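Local coordinates for Non-structural polyprotein (Sindbis virus, PDB 4GUA) that joins the nsP2 protease, probably a cysteine peptidase that cleaves the viral polyprotein, to the macro and zinc-binding regions of nsP3 in one uncleaved precursor, at residues A[153-157]-A[329-334]; A[335-339]-A[438-444]. One frame throughout, in Å; residues are numbered along the deposited sequence.

Interaction 1 (A[153-157]-A[329-334])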
loop_
_atom_site.group_PDB
_atom_site.type_symbol
_atom_site.label_atom_id
_atom_site.label_comp_id
_atom_site.label_asym_id
_atom_site.label_seq_id
_atom_site.Cartn_x
_atom_site.Cartn_y
_atom_site.Cartn_z
ATOM N N PRO A 153 3.778 2.781 -6.869
ATOM C CA PRO A 153 2.735 3.321 -5.994
ATOM C C PRO A 153 2.729 4.847 -5.983
ATOM O O PRO A 153 1.713 5.455 -5.643
ATOM C CB PRO A 153 3.113 2.778 -4.615
ATOM C CG PRO A 153 4.576 2.504 -4.686
ATOM C CD PRO A 153 4.869 2.138 -6.112
ATOM N N HIS A 154 3.850 5.459 -6.354
ATOM C CA HIS A 154 3.960 6.913 -6.336
ATOM C C HIS A 154 5.046 7.391 -7.300
ATOM O O HIS A 154 5.877 6.608 -7.754
ATOM C CB HIS A 154 4.249 7.418 -4.916
ATOM C CG HIS A 154 5.580 6.989 -4.376
ATOM N ND1 HIS A 154 6.770 7.530 -4.815
ATOM C CD2 HIS A 154 5.910 6.075 -3.433
ATOM C CE1 HIS A 154 7.774 6.969 -4.167
ATOM N NE2 HIS A 154 7.280 6.084 -3.322
ATOM N N ALA A 155 5.025 8.684 -7.603
ATOM C CA ALA A 155 5.985 9.292 -8.517
ATOM C C ALA A 155 7.405 9.265 -7.960
ATOM O O ALA A 155 7.609 9.139 -6.756
ATOM C CB ALA A 155 5.575 10.728 -8.803
ATOM N N LEU A 156 8.383 9.406 -8.847
ATOM C CA LEU A 156 9.776 9.509 -8.443
ATOM C C LEU A 156 10.284 10.873 -8.894
ATOM O O LEU A 156 9.648 11.534 -9.719
ATOM C CB LEU A 156 10.607 8.421 -9.112
ATOM C CG LEU A 156 10.107 6.984 -9.011
ATOM C CD1 LEU A 156 11.095 6.065 -9.705
ATOM C CD2 LEU A 156 9.902 6.567 -7.568
ATOM N N VAL A 157 11.417 11.308 -8.354
ATOM C CA VAL A 157 11.964 12.601 -8.719
ATOM C C VAL A 157 12.814 12.377 -9.953
ATOM O O VAL A 157 13.619 11.450 -9.990
ATOM C CB VAL A 157 12.837 13.191 -7.599
ATOM C CG1 VAL A 157 12.082 13.183 -6.280
ATOM C CG2 VAL A 157 14.130 12.412 -7.469
ATOM N N ILE A 329 2.144 11.024 -0.859
ATOM C CA ILE A 329 3.560 10.991 -1.191
ATOM C C ILE A 329 3.792 11.476 -2.615
ATOM O O ILE A 329 4.669 12.300 -2.859
ATOM C CB ILE A 329 4.120 9.569 -1.063
ATOM C CG1 ILE A 329 4.268 9.198 0.411
ATOM C CG2 ILE A 329 5.459 9.454 -1.779
ATOM C CD1 ILE A 329 4.771 7.791 0.646
ATOM N N SER A 330 3.002 10.961 -3.548
ATOM C CA SER A 330 3.186 11.270 -4.959
ATOM C C SER A 330 2.973 12.760 -5.226
ATOM O O SER A 330 3.725 13.392 -5.975
ATOM C CB SER A 330 2.226 10.445 -5.810
ATOM O OG SER A 330 2.549 10.597 -7.177
ATOM N N SER A 331 1.940 13.319 -4.612
ATOM C CA SER A 331 1.638 14.725 -4.801
ATOM C C SER A 331 2.765 15.586 -4.242
ATOM O O SER A 331 3.145 16.582 -4.854
ATOM C CB SER A 331 0.303 15.071 -4.146
ATOM O OG SER A 331 -0.760 14.363 -4.767
ATOM N N VAL A 332 3.317 15.193 -3.098
ATOM C CA VAL A 332 4.420 15.940 -2.494
ATOM C C VAL A 332 5.644 15.957 -3.411
ATOM O O VAL A 332 6.261 17.004 -3.634
ATOM C CB VAL A 332 4.828 15.354 -1.135
ATOM C CG1 VAL A 332 6.081 16.037 -0.635
ATOM C CG2 VAL A 332 3.705 15.510 -0.128
ATOM N N TYR A 333 5.990 14.792 -3.944
ATOM C CA TYR A 333 7.120 14.681 -4.850
ATOM C C TYR A 333 6.901 15.513 -6.106
ATOM O O TYR A 333 7.859 15.954 -6.740
ATOM C CB TYR A 333 7.352 13.222 -5.239
ATOM C CG TYR A 333 8.178 12.438 -4.261
ATOM C CD1 TYR A 333 9.342 12.974 -3.720
ATOM C CD2 TYR A 333 7.805 11.150 -3.885
ATOM C CE1 TYR A 333 10.113 12.250 -2.826
ATOM C CE2 TYR A 333 8.566 10.416 -2.989
ATOM C CZ TYR A 333 9.719 10.972 -2.468
ATOM O OH TYR A 333 10.478 10.254 -1.585
ATOM N N GLU A 334 5.640 15.693 -6.484
ATOM C CA GLU A 334 5.308 16.456 -7.683
ATOM C C GLU A 334 5.009 17.924 -7.368
ATOM O O GLU A 334 4.650 18.688 -8.259
ATOM C CB GLU A 334 4.130 15.807 -8.407
ATOM C CG GLU A 334 4.565 14.765 -9.431
ATOM C CD GLU A 334 3.401 13.971 -9.984
ATOM O OE1 GLU A 334 2.717 13.274 -9.201
ATOM O OE2 GLU A 334 3.157 14.061 -11.205
#
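Y333, H154 and A155 carry most of this contact. The imidazole of H154 lies next to the phenol of Y333, with CE1 of H154 3.7 Å from CE2 of Y333. The two rings are tilted 33° to each other and meet obliquely. I329 covers one face of the imidazole. Its CG2 sits 3.7 Å from the H154 ring centroid, close to the ring normal, and forms a CH-pi contact. With CG between the backbone N and the carbonyl carbon (chi1 65°), the H154 ring turns back over its own chain, and ND1 donates a hydrogen bond to A155 O at 2.7 Å. This bond helps to fix the rotation of the ring. A155 O is in the imidazole plane, and it also comes 3.5 Å from CD2 of Y333.

Residues 329-333 form the last turn of helix 323-333, which packs against strand 305-312, and E334 follows it. That strand belongs to a mixed sheet with the strand order 3-2-1-4-5-7-6 of methyltransferase-like folds. The loop 153-157, from the C9 peptidase part of the chain, is laid across the end of this helix.

At A155, the backbone N donates to S330 OG at 3.2 Å, with an N-H...O angle of 156°. S330 OG in turn donates a weak bond to E334 OE1. The methyl of A155 touches both oxygens. Further along the loop, V157 CG1 makes apolar contact with Y333 CD1 at 3.8 Å. The hydroxyl of Y333 is bonded to T303 O, and H237 and Y272 make edge-to-face pairs with Y333 and H154, respectively.

Interaction 2 (A[335-339]-A[438-444]); sequences GTRDG and VNEHNIK
R337 and N442 form the close-packed part of this contact. The guanidinium of R337 and the side-chain amide of N442 stack with their planes 24° apart. N442 OD1 lies over one face of the guanidinium, near its rim, 3.4 Å from NH1 of R337. The angle there is too poor for a hydrogen bond, so the pair is a stack of polar groups. The amide also reaches back along the arginine, and N442 ND2 is 3.6 Å from R337 CG. An arginine chain extended from CG to NE carries the guanidinium out to the end of helix 420-440. There N439 O is placed so close to R337 NH2 that this pairing is doubtful.

N442 owes its place to the helix end. It is the C-prime residue of a Schellman motif, with positive phi. The bond from I443 N to V438 O (2.9 Å) closes the motif. With CG anti to its backbone N (chi1 -164°), N442 points its amide at R337. S331 of helix 323-333 also touches the arginine, and D478 makes a long, weak ion pair with it. N439 ND2 is bonded to R476 O.

The other side is looser. D338 and K444 are both exposed and reach for each other from opposite directions. Their charged ends form a salt bridge, D338 OD2 to K444 NZ at 2.6 Å. Little else of these residues meets across the segments.

This joins a connecting segment, probably close to the nsP2/nsP3 junction, to the macro domain. The contact is mostly between polar and charged groups, with the aliphatic part of R337 lying along the amide. The amide oxygen over the guanidinium is probably attracted by its positive charge, while water probably weakens the D338-K444 salt bridge.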
loop_
_atom_site.group_PDB
_atom_site.type_symbol
_atom_site.label_atom_id
_atom_site.label_comp_id
_atom_site.label_asym_id
_atom_site.label_seq_id
_atom_site.Cartn_x
_atom_site.Cartn_y
_atom_site.Cartn_z
ATOM N N GLY A 335 5.144 18.308 -6.100
ATOM C CA GLY A 335 5.018 19.701 -5.704
ATOM C C GLY A 335 3.596 20.150 -5.403
ATOM O O GLY A 335 3.378 21.210 -4.809
ATOM N N THR A 336 2.626 19.325 -5.779
ATOM C CA THR A 336 1.214 19.663 -5.629
ATOM C C THR A 336 0.770 19.845 -4.179
ATOM O O THR A 336 -0.233 20.507 -3.915
ATOM C CB THR A 336 0.339 18.551 -6.270
ATOM O OG1 THR A 336 0.299 18.732 -7.691
ATOM C CG2 THR A 336 -1.092 18.561 -5.722
ATOM N N ARG A 337 1.522 19.285 -3.238
ATOM C CA ARG A 337 1.121 19.327 -1.836
ATOM C C ARG A 337 2.197 19.801 -0.890
ATOM O O ARG A 337 3.301 20.137 -1.310
ATOM C CB ARG A 337 0.682 17.943 -1.380
ATOM C CG ARG A 337 -0.680 17.543 -1.813
ATOM C CD ARG A 337 -0.971 16.227 -1.186
ATOM N NE ARG A 337 -2.246 15.694 -1.619
ATOM C CZ ARG A 337 -3.149 15.177 -0.799
ATOM N NH1 ARG A 337 -2.929 15.112 0.512
ATOM N NH2 ARG A 337 -4.279 14.720 -1.302
ATOM N N ASP A 338 1.884 19.767 0.405
ATOM C CA ASP A 338 2.739 20.440 1.360
ATOM C C ASP A 338 3.965 19.518 1.549
ATOM O O ASP A 338 5.047 19.872 1.087
ATOM C CB ASP A 338 1.997 20.806 2.668
ATOM C CG ASP A 338 0.466 20.879 2.498
ATOM O OD1 ASP A 338 -0.017 21.085 1.368
ATOM O OD2 ASP A 338 -0.257 20.734 3.508
ATOM N N GLY A 339 3.834 18.342 2.170
ATOM C CA GLY A 339 2.803 18.029 3.145
ATOM C C GLY A 339 3.463 18.303 4.488
ATOM O O GLY A 339 4.643 18.645 4.491
ATOM N N VAL A 438 -11.429 13.820 -1.541
ATOM C CA VAL A 438 -10.750 14.662 -0.563
ATOM C C VAL A 438 -9.249 14.600 -0.799
ATOM O O VAL A 438 -8.563 15.626 -0.825
ATOM C CB VAL A 438 -11.062 14.218 0.873
ATOM C CG1 VAL A 438 -10.042 14.789 1.853
ATOM C CG2 VAL A 438 -12.464 14.642 1.255
ATOM N N ASN A 439 -8.747 13.390 -1.008
ATOM C CA ASN A 439 -7.327 13.208 -1.240
ATOM C C ASN A 439 -6.893 13.743 -2.595
ATOM O O ASN A 439 -5.872 14.408 -2.703
ATOM C CB ASN A 439 -6.956 11.737 -1.114
ATOM C CG ASN A 439 -7.020 11.259 0.306
ATOM O OD1 ASN A 439 -6.856 12.047 1.238
ATOM N ND2 ASN A 439 -7.242 9.965 0.492
ATOM N N GLU A 440 -7.690 13.490 -3.625
ATOM C CA GLU A 440 -7.310 13.854 -4.981
ATOM C C GLU A 440 -7.260 15.377 -5.140
ATOM O O GLU A 440 -6.432 15.905 -5.880
ATOM C CB GLU A 440 -8.288 13.239 -5.991
ATOM C CG GLU A 440 -8.121 11.734 -6.186
ATOM C CD GLU A 440 -9.301 11.090 -6.924
ATOM O OE1 GLU A 440 -10.220 11.832 -7.345
ATOM O OE2 GLU A 440 -9.314 9.841 -7.070
ATOM N N HIS A 441 -8.163 16.078 -4.457
ATOM C CA HIS A 441 -8.207 17.538 -4.519
ATOM C C HIS A 441 -7.538 18.249 -3.349
ATOM O O HIS A 441 -7.645 19.464 -3.223
ATOM C CB HIS A 441 -9.642 18.006 -4.711
ATOM C CG HIS A 441 -10.203 17.616 -6.040
ATOM N ND1 HIS A 441 -10.924 16.458 -6.232
ATOM C CD2 HIS A 441 -10.110 18.206 -7.254
ATOM C CE1 HIS A 441 -11.271 16.362 -7.503
ATOM N NE2 HIS A 441 -10.789 17.410 -8.145
ATOM N N ASN A 442 -6.882 17.481 -2.484
ATOM C CA ASN A 442 -6.219 18.020 -1.299
ATOM C C ASN A 442 -7.124 18.932 -0.484
ATOM O O ASN A 442 -6.739 20.038 -0.108
ATOM C CB ASN A 442 -4.949 18.772 -1.673
ATOM C CG ASN A 442 -4.043 18.992 -0.478
ATOM O OD1 ASN A 442 -4.176 18.316 0.542
ATOM N ND2 ASN A 442 -3.129 19.946 -0.591
ATOM N N ILE A 443 -8.331 18.454 -0.223
ATOM C CA ILE A 443 -9.297 19.175 0.580
ATOM C C ILE A 443 -8.892 19.122 2.052
ATOM O O ILE A 443 -8.682 18.046 2.615
ATOM C CB ILE A 443 -10.691 18.575 0.380
ATOM C CG1 ILE A 443 -11.074 18.696 -1.099
ATOM C CG2 ILE A 443 -11.707 19.256 1.293
ATOM C CD1 ILE A 443 -12.445 18.188 -1.422
ATOM N N LYS A 444 -8.766 20.298 2.657
ATOM C CA LYS A 444 -8.234 20.425 4.010
ATOM C C LYS A 444 -9.275 20.149 5.109
ATOM O O LYS A 444 -8.944 19.648 6.185
ATOM C CB LYS A 444 -7.628 21.817 4.198
ATOM C CG LYS A 444 -6.509 22.161 3.222
ATOM C CD LYS A 444 -5.184 21.579 3.683
ATOM C CE LYS A 444 -3.998 22.262 3.008
ATOM N NZ LYS A 444 -2.714 21.525 3.223
#

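Overall arrangement
From the N terminus, the chain first passes the loop 153-157, in the C9 peptidase part. It then builds the seven-stranded sheet and returns on helix 323-333, where interaction 1 closes a loop of 171 residues. Segment 335-339 follows directly, and interaction 2 closes a second loop, of 98 residues, at the end of helix 420-440 in the macro domain. The two contacts run in series, neither nested nor crossed. Their centres are about 12 Å apart, and they touch where S331 and V332 pack on R337 and G339. The end of helix 323-333 and the turn after it thus link the protease-side loop to the macro domain.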